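Local coordinates for putative exported protein (Bacteroides fragilis, PDB 3FZX) that is of unknown function but binds calcium, and its YmcC-like barrel, related to the LolA and LolB lipoprotein carriers, is consistent with lipid binding, at residues Q18-Y24 with Y210-I216; P109-S113 with F163-K167. One frame throughout, in Å; residues are numbered along the deposited sequence.

The two contacts belong to one antiparallel barrel but do different work. Contact 1 joins the first and last strands and so closes the barrel; contact 2 lays the loop that follows strand 99-107 against strand 161-175. Their centres are 19 Å apart, yet F163 of contact 2 bridges them: its CE2 lies 3.5 Å from L213 CD2 and its CZ 3.5 Å from I216 CD1. F163 points to the side of its strand opposite T166, which meets the loop. Contact 1 is remote from the metal sites. Further along, the loop of contact 2 carries the calcium ligands G119, D121 and D122, and the T166 side chain is about 14 Å from a bound calcium ion.

Contact 1. Residues Q18-Y24 with Y210-I216; sequences QITRNCY and YSVLERI
T20 and the pair E214-R215 face each other in a classic beta bulge. T20 O accepts two amides from the same face of its carbonyl plane, E214 N at 2.8 Å and R215 N at 3.2 Å; the psi of E214 (-38°) departs from extended values and squeezes in the additional residue. Regular antiparallel pairing resumes through N22-V212 and Y24-Y210. On the buried side, the beta-branched I19 puts CG2 only 3.4 Å from L213 CD1, a tight apolar fit. R21 runs out nearly straight and then turns at chi3 (80°), so that NE donates a hydrogen bond to S211 OG (3.1 Å) in the guanidinium plane. On the other side, Y24 CB rests over the face of the Y210 ring, 3.8 Å from its centroid, while the two rings, 24° from parallel, are slid too far apart to overlap much. N22 ND2 donates in its amide plane to Y24 OH (3.2 Å), which probably helps to hold the hydroxyl end of that ring in place. Farther out, D84 forms a salt bridge with R21 NH1, and S198 OG hydrogen-bonds S211 OG. The seam that closes the barrel thus keeps a buried arginine whose charge is probably balanced by D84.

Contact 2. Residues P109-S113 with F163-K167; sequences PDAFS and FYCTK
A water is held by two backbone groups of the loop, accepting from A111 N at 2.8 Å and donating to P109 O at 3.0 Å; T166 OG1 lies 2.5 Å from it, too short to be trusted in detail. P109 O has a second partner in Y189 OH, from the strand next to 161-175. The threonine suits this place because its beta-branched side chain fits an extended strand while offering a hydroxyl to the loop. That same OG1 lies over one face of the F112 ring, 3.2 Å from CZ, and 3.4 Å from A111 CB; alanine's lone methyl lets the loop come this close.

F112 gives the loop its largest share of the contact. With CG anti to its own carbonyl carbon (chi1 -48°), the ring reaches the strand, and its edge meets the backbone of C165. F112 CE1 approaches Y164 CD2 at 3.5 Å, but the rings meet rim to rim, their planes at 52° and neither covering the other's face. The far end of the tyrosine is tied by OH to T153 OG1, on the adjoining strand 136-158, and F10 packs against F112.

Behind these residues, D110 shapes the turn as an Asx motif: OD1 accepts S113 N at 3.0 Å, met from above the carboxylate plane, and so bends the chain around A111 and F112. The segments share no direct hydrogen bond; aromatic and apolar packing joins them, probably helped by the water between the loop backbone and T166.

Contact 1. Residues Q18-Y24 with Y210-I216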
loop_
_atom_site.group_PDB
_atom_site.type_symbol
_atom_site.label_atom_id
_atom_site.label_comp_id
_atom_site.label_asym_id
_atom_site.label_seq_id
_atom_site.Cartn_x
_atom_site.Cartn_y
_atom_site.Cartn_z
ATOM N N GLN A 18 7.578 -21.400 -3.142
ATOM C CA GLN A 18 8.783 -20.561 -3.138
ATOM C C GLN A 18 9.271 -20.275 -4.565
ATOM O O GLN A 18 9.450 -21.191 -5.342
ATOM C CB GLN A 18 9.865 -21.285 -2.343
ATOM C CG GLN A 18 10.763 -20.378 -1.582
ATOM C CD GLN A 18 11.638 -21.135 -0.618
ATOM O OE1 GLN A 18 12.831 -21.318 -0.865
ATOM N NE2 GLN A 18 11.048 -21.597 0.481
ATOM N N ILE A 19 9.419 -19.002 -4.907
ATOM C CA ILE A 19 9.817 -18.548 -6.240
ATOM C C ILE A 19 11.142 -17.826 -6.074
ATOM O O ILE A 19 11.276 -17.009 -5.156
ATOM C CB ILE A 19 8.806 -17.514 -6.838
ATOM C CG1 ILE A 19 7.434 -18.148 -7.085
ATOM C CG2 ILE A 19 9.302 -16.917 -8.150
ATOM C CD1 ILE A 19 7.457 -19.375 -7.841
ATOM N N THR A 20 12.114 -18.137 -6.936
ATOM C CA THR A 20 13.411 -17.480 -6.938
ATOM C C THR A 20 13.596 -16.789 -8.262
ATOM O O THR A 20 13.343 -17.381 -9.301
ATOM C CB THR A 20 14.526 -18.480 -6.752
ATOM O OG1 THR A 20 14.263 -19.205 -5.558
ATOM C CG2 THR A 20 15.919 -17.787 -6.659
ATOM N N ARG A 21 14.030 -15.529 -8.212
ATOM C CA ARG A 21 14.358 -14.780 -9.401
ATOM C C ARG A 21 15.802 -14.234 -9.255
ATOM O O ARG A 21 16.185 -13.716 -8.201
ATOM C CB ARG A 21 13.338 -13.663 -9.597
ATOM C CG ARG A 21 13.322 -13.151 -11.022
ATOM C CD ARG A 21 12.064 -12.408 -11.436
ATOM N NE ARG A 21 12.106 -11.030 -10.953
ATOM C CZ ARG A 21 11.376 -10.528 -9.966
ATOM N NH1 ARG A 21 10.477 -11.275 -9.338
ATOM N NH2 ARG A 21 11.536 -9.252 -9.620
ATOM N N ASN A 22 16.598 -14.381 -10.308
ATOM C CA ASN A 22 17.986 -13.918 -10.325
ATOM C C ASN A 22 18.083 -12.554 -11.003
ATOM O O ASN A 22 17.347 -12.299 -11.971
ATOM C CB ASN A 22 18.896 -14.933 -11.051
ATOM C CG ASN A 22 19.217 -16.140 -10.198
ATOM O OD1 ASN A 22 18.773 -16.255 -9.060
ATOM N ND2 ASN A 22 20.008 -17.034 -10.739
ATOM N N CYS A 23 19.007 -11.710 -10.508
ATOM C CA CYS A 23 19.258 -10.363 -11.054
ATOM C C CYS A 23 20.631 -10.278 -11.648
ATOM O O CYS A 23 21.584 -10.725 -11.010
ATOM C CB CYS A 23 19.169 -9.325 -9.944
ATOM S SG CYS A 23 17.554 -9.411 -9.129
ATOM N N TYR A 24 20.718 -9.659 -12.830
ATOM C CA TYR A 24 21.947 -9.592 -13.610
ATOM C C TYR A 24 22.307 -8.165 -14.062
ATOM O O TYR A 24 21.416 -7.337 -14.292
ATOM C CB TYR A 24 21.825 -10.474 -14.880
ATOM C CG TYR A 24 21.434 -11.906 -14.593
ATOM C CD1 TYR A 24 22.405 -12.866 -14.302
ATOM C CD2 TYR A 24 20.084 -12.309 -14.623
ATOM C CE1 TYR A 24 22.046 -14.191 -14.010
ATOM C CE2 TYR A 24 19.723 -13.619 -14.355
ATOM C CZ TYR A 24 20.711 -14.559 -14.042
ATOM O OH TYR A 24 20.380 -15.855 -13.730
ATOM N N TYR A 210 18.786 -6.747 -15.784
ATOM C CA TYR A 210 17.638 -7.571 -16.044
ATOM C C TYR A 210 17.533 -8.670 -14.994
ATOM O O TYR A 210 18.523 -8.989 -14.288
ATOM C CB TYR A 210 17.684 -8.135 -17.456
ATOM C CG TYR A 210 18.806 -9.099 -17.737
ATOM C CD1 TYR A 210 20.062 -8.630 -18.106
ATOM C CD2 TYR A 210 18.601 -10.479 -17.687
ATOM C CE1 TYR A 210 21.075 -9.485 -18.383
ATOM C CE2 TYR A 210 19.640 -11.369 -17.968
ATOM C CZ TYR A 210 20.864 -10.843 -18.314
ATOM O OH TYR A 210 21.905 -11.643 -18.580
ATOM N N SER A 211 16.332 -9.222 -14.878
ATOM C CA SER A 211 16.081 -10.327 -13.983
ATOM C C SER A 211 15.256 -11.390 -14.704
ATOM O O SER A 211 14.507 -11.080 -15.633
ATOM C CB SER A 211 15.390 -9.824 -12.713
ATOM O OG SER A 211 14.026 -9.544 -12.943
ATOM N N VAL A 212 15.440 -12.649 -14.297
ATOM C CA VAL A 212 14.793 -13.802 -14.905
ATOM C C VAL A 212 14.407 -14.797 -13.804
ATOM O O VAL A 212 15.189 -15.086 -12.893
ATOM C CB VAL A 212 15.740 -14.532 -15.912
ATOM C CG1 VAL A 212 14.993 -15.636 -16.671
ATOM C CG2 VAL A 212 16.367 -13.533 -16.896
ATOM N N LEU A 213 13.190 -15.308 -13.890
ATOM C CA LEU A 213 12.707 -16.377 -13.024
ATOM C C LEU A 213 13.688 -17.539 -13.093
ATOM O O LEU A 213 14.053 -17.991 -14.172
ATOM C CB LEU A 213 11.323 -16.845 -13.495
ATOM C CG LEU A 213 10.645 -17.967 -12.684
ATOM C CD1 LEU A 213 10.391 -17.545 -11.272
ATOM C CD2 LEU A 213 9.371 -18.404 -13.417
ATOM N N GLU A 214 14.111 -18.007 -11.928
ATOM C CA GLU A 214 15.119 -19.041 -11.815
ATOM C C GLU A 214 14.554 -20.374 -11.297
ATOM O O GLU A 214 14.987 -21.425 -11.732
ATOM C CB GLU A 214 16.239 -18.525 -10.882
ATOM C CG GLU A 214 17.334 -19.529 -10.502
ATOM C CD GLU A 214 18.184 -19.974 -11.664
ATOM O OE1 GLU A 214 18.126 -19.319 -12.717
ATOM O OE2 GLU A 214 18.958 -20.945 -11.510
ATOM N N ARG A 215 13.612 -20.339 -10.360
ATOM C CA ARG A 215 13.116 -21.573 -9.761
ATOM C C ARG A 215 11.720 -21.406 -9.135
ATOM O O ARG A 215 11.430 -20.364 -8.542
ATOM C CB ARG A 215 14.115 -22.023 -8.675
ATOM C CG ARG A 215 13.852 -23.393 -8.076
ATOM C CD ARG A 215 14.716 -23.680 -6.853
ATOM N NE ARG A 215 14.321 -24.953 -6.232
ATOM C CZ ARG A 215 14.782 -25.446 -5.072
ATOM N NH1 ARG A 215 15.689 -24.788 -4.349
ATOM N NH2 ARG A 215 14.324 -26.618 -4.625
ATOM N N ILE A 216 10.887 -22.444 -9.292
ATOM C CA ILE A 216 9.597 -22.582 -8.641
ATOM C C ILE A 216 9.670 -23.868 -7.811
ATOM O O ILE A 216 9.979 -24.915 -8.348
ATOM C CB ILE A 216 8.461 -22.711 -9.684
ATOM C CG1 ILE A 216 8.319 -21.414 -10.505
ATOM C CG2 ILE A 216 7.131 -23.008 -8.998
ATOM C CD1 ILE A 216 7.486 -21.558 -11.778
HETATM O O HOH W 1 12.381 -21.292 -5.582
#

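Contact 2. Residues P109-S113 with F163-K167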
loop_
_atom_site.group_PDB
_atom_site.type_symbol
_atom_site.label_atom_id
_atom_site.label_comp_id
_atom_site.label_asym_id
_atom_site.label_seq_id
_atom_site.Cartn_x
_atom_site.Cartn_y
_atom_site.Cartn_z
ATOM N N PRO A 109 -3.328 -5.862 -14.975
ATOM C CA PRO A 109 -4.475 -6.334 -15.720
ATOM C C PRO A 109 -4.304 -7.718 -16.314
ATOM O O PRO A 109 -3.182 -8.193 -16.592
ATOM C CB PRO A 109 -4.640 -5.320 -16.848
ATOM C CG PRO A 109 -3.673 -4.255 -16.632
ATOM C CD PRO A 109 -2.706 -4.675 -15.578
ATOM N N ASP A 110 -5.452 -8.339 -16.520
ATOM C CA ASP A 110 -5.565 -9.678 -17.051
ATOM C C ASP A 110 -5.824 -9.577 -18.552
ATOM O O ASP A 110 -6.974 -9.531 -18.993
ATOM C CB ASP A 110 -6.715 -10.379 -16.327
ATOM C CG ASP A 110 -6.921 -11.799 -16.772
ATOM O OD1 ASP A 110 -6.194 -12.274 -17.681
ATOM O OD2 ASP A 110 -7.814 -12.433 -16.173
ATOM N N ALA A 111 -4.743 -9.510 -19.320
ATOM C CA ALA A 111 -4.791 -9.462 -20.790
ATOM C C ALA A 111 -5.436 -10.718 -21.340
ATOM O O ALA A 111 -6.207 -10.678 -22.307
ATOM C CB ALA A 111 -3.383 -9.332 -21.358
ATOM N N PHE A 112 -5.125 -11.822 -20.668
ATOM C CA PHE A 112 -5.502 -13.173 -21.086
ATOM C C PHE A 112 -7.001 -13.373 -21.086
ATOM O O PHE A 112 -7.486 -14.183 -21.856
ATOM C CB PHE A 112 -4.833 -14.247 -20.197
ATOM C CG PHE A 112 -3.329 -14.051 -19.972
ATOM C CD1 PHE A 112 -2.401 -14.382 -20.961
ATOM C CD2 PHE A 112 -2.846 -13.572 -18.737
ATOM C CE1 PHE A 112 -0.999 -14.219 -20.735
ATOM C CE2 PHE A 112 -1.436 -13.411 -18.507
ATOM C CZ PHE A 112 -0.525 -13.743 -19.510
ATOM N N SER A 113 -7.733 -12.663 -20.226
ATOM C CA SER A 113 -9.189 -12.711 -20.260
ATOM C C SER A 113 -9.737 -11.450 -20.916
ATOM O O SER A 113 -10.649 -11.552 -21.708
ATOM C CB SER A 113 -9.790 -12.921 -18.867
ATOM O OG SER A 113 -10.150 -11.705 -18.230
ATOM N N PHE A 163 6.875 -19.970 -19.964
ATOM C CA PHE A 163 5.611 -19.441 -19.467
ATOM C C PHE A 163 5.008 -18.428 -20.452
ATOM O O PHE A 163 5.713 -17.579 -20.999
ATOM C CB PHE A 163 5.841 -18.806 -18.100
ATOM C CG PHE A 163 6.391 -19.765 -17.099
ATOM C CD1 PHE A 163 5.561 -20.714 -16.498
ATOM C CD2 PHE A 163 7.740 -19.760 -16.776
ATOM C CE1 PHE A 163 6.079 -21.647 -15.583
ATOM C CE2 PHE A 163 8.265 -20.693 -15.872
ATOM C CZ PHE A 163 7.438 -21.621 -15.267
ATOM N N TYR A 164 3.706 -18.536 -20.692
ATOM C CA TYR A 164 2.981 -17.573 -21.517
ATOM C C TYR A 164 2.749 -16.360 -20.643
ATOM O O TYR A 164 2.175 -16.476 -19.554
ATOM C CB TYR A 164 1.652 -18.158 -22.040
ATOM C CG TYR A 164 1.089 -17.374 -23.207
ATOM C CD1 TYR A 164 1.741 -17.384 -24.435
ATOM C CD2 TYR A 164 -0.070 -16.620 -23.088
ATOM C CE1 TYR A 164 1.264 -16.670 -25.524
ATOM C CE2 TYR A 164 -0.579 -15.894 -24.195
ATOM C CZ TYR A 164 0.108 -15.939 -25.407
ATOM O OH TYR A 164 -0.328 -15.254 -26.516
ATOM N N CYS A 165 3.236 -15.210 -21.103
ATOM C CA CYS A 165 3.258 -13.986 -20.324
ATOM C C CYS A 165 2.617 -12.801 -21.015
ATOM O O CYS A 165 2.503 -12.770 -22.250
ATOM C CB CYS A 165 4.712 -13.568 -20.101
ATOM S SG CYS A 165 5.561 -14.638 -19.012
ATOM N N THR A 166 2.255 -11.816 -20.197
ATOM C CA THR A 166 1.909 -10.487 -20.684
ATOM C C THR A 166 3.157 -9.609 -20.580
ATOM O O THR A 166 3.805 -9.587 -19.535
ATOM C CB THR A 166 0.769 -9.866 -19.851
ATOM O OG1 THR A 166 -0.430 -10.576 -20.151
ATOM C CG2 THR A 166 0.586 -8.365 -20.175
ATOM N N LYS A 167 3.483 -8.920 -21.675
ATOM C CA LYS A 167 4.626 -8.008 -21.750
ATOM C C LYS A 167 4.152 -6.575 -21.660
ATOM O O LYS A 167 3.271 -6.158 -22.403
ATOM C CB LYS A 167 5.383 -8.173 -23.059
ATOM C CG LYS A 167 6.645 -7.290 -23.168
ATOM C CD LYS A 167 7.358 -7.508 -24.480
ATOM C CE LYS A 167 8.505 -6.535 -24.678
ATOM N NZ LYS A 167 9.344 -6.951 -25.882
HETATM O O HOH W 2 -2.283 -10.369 -18.413
#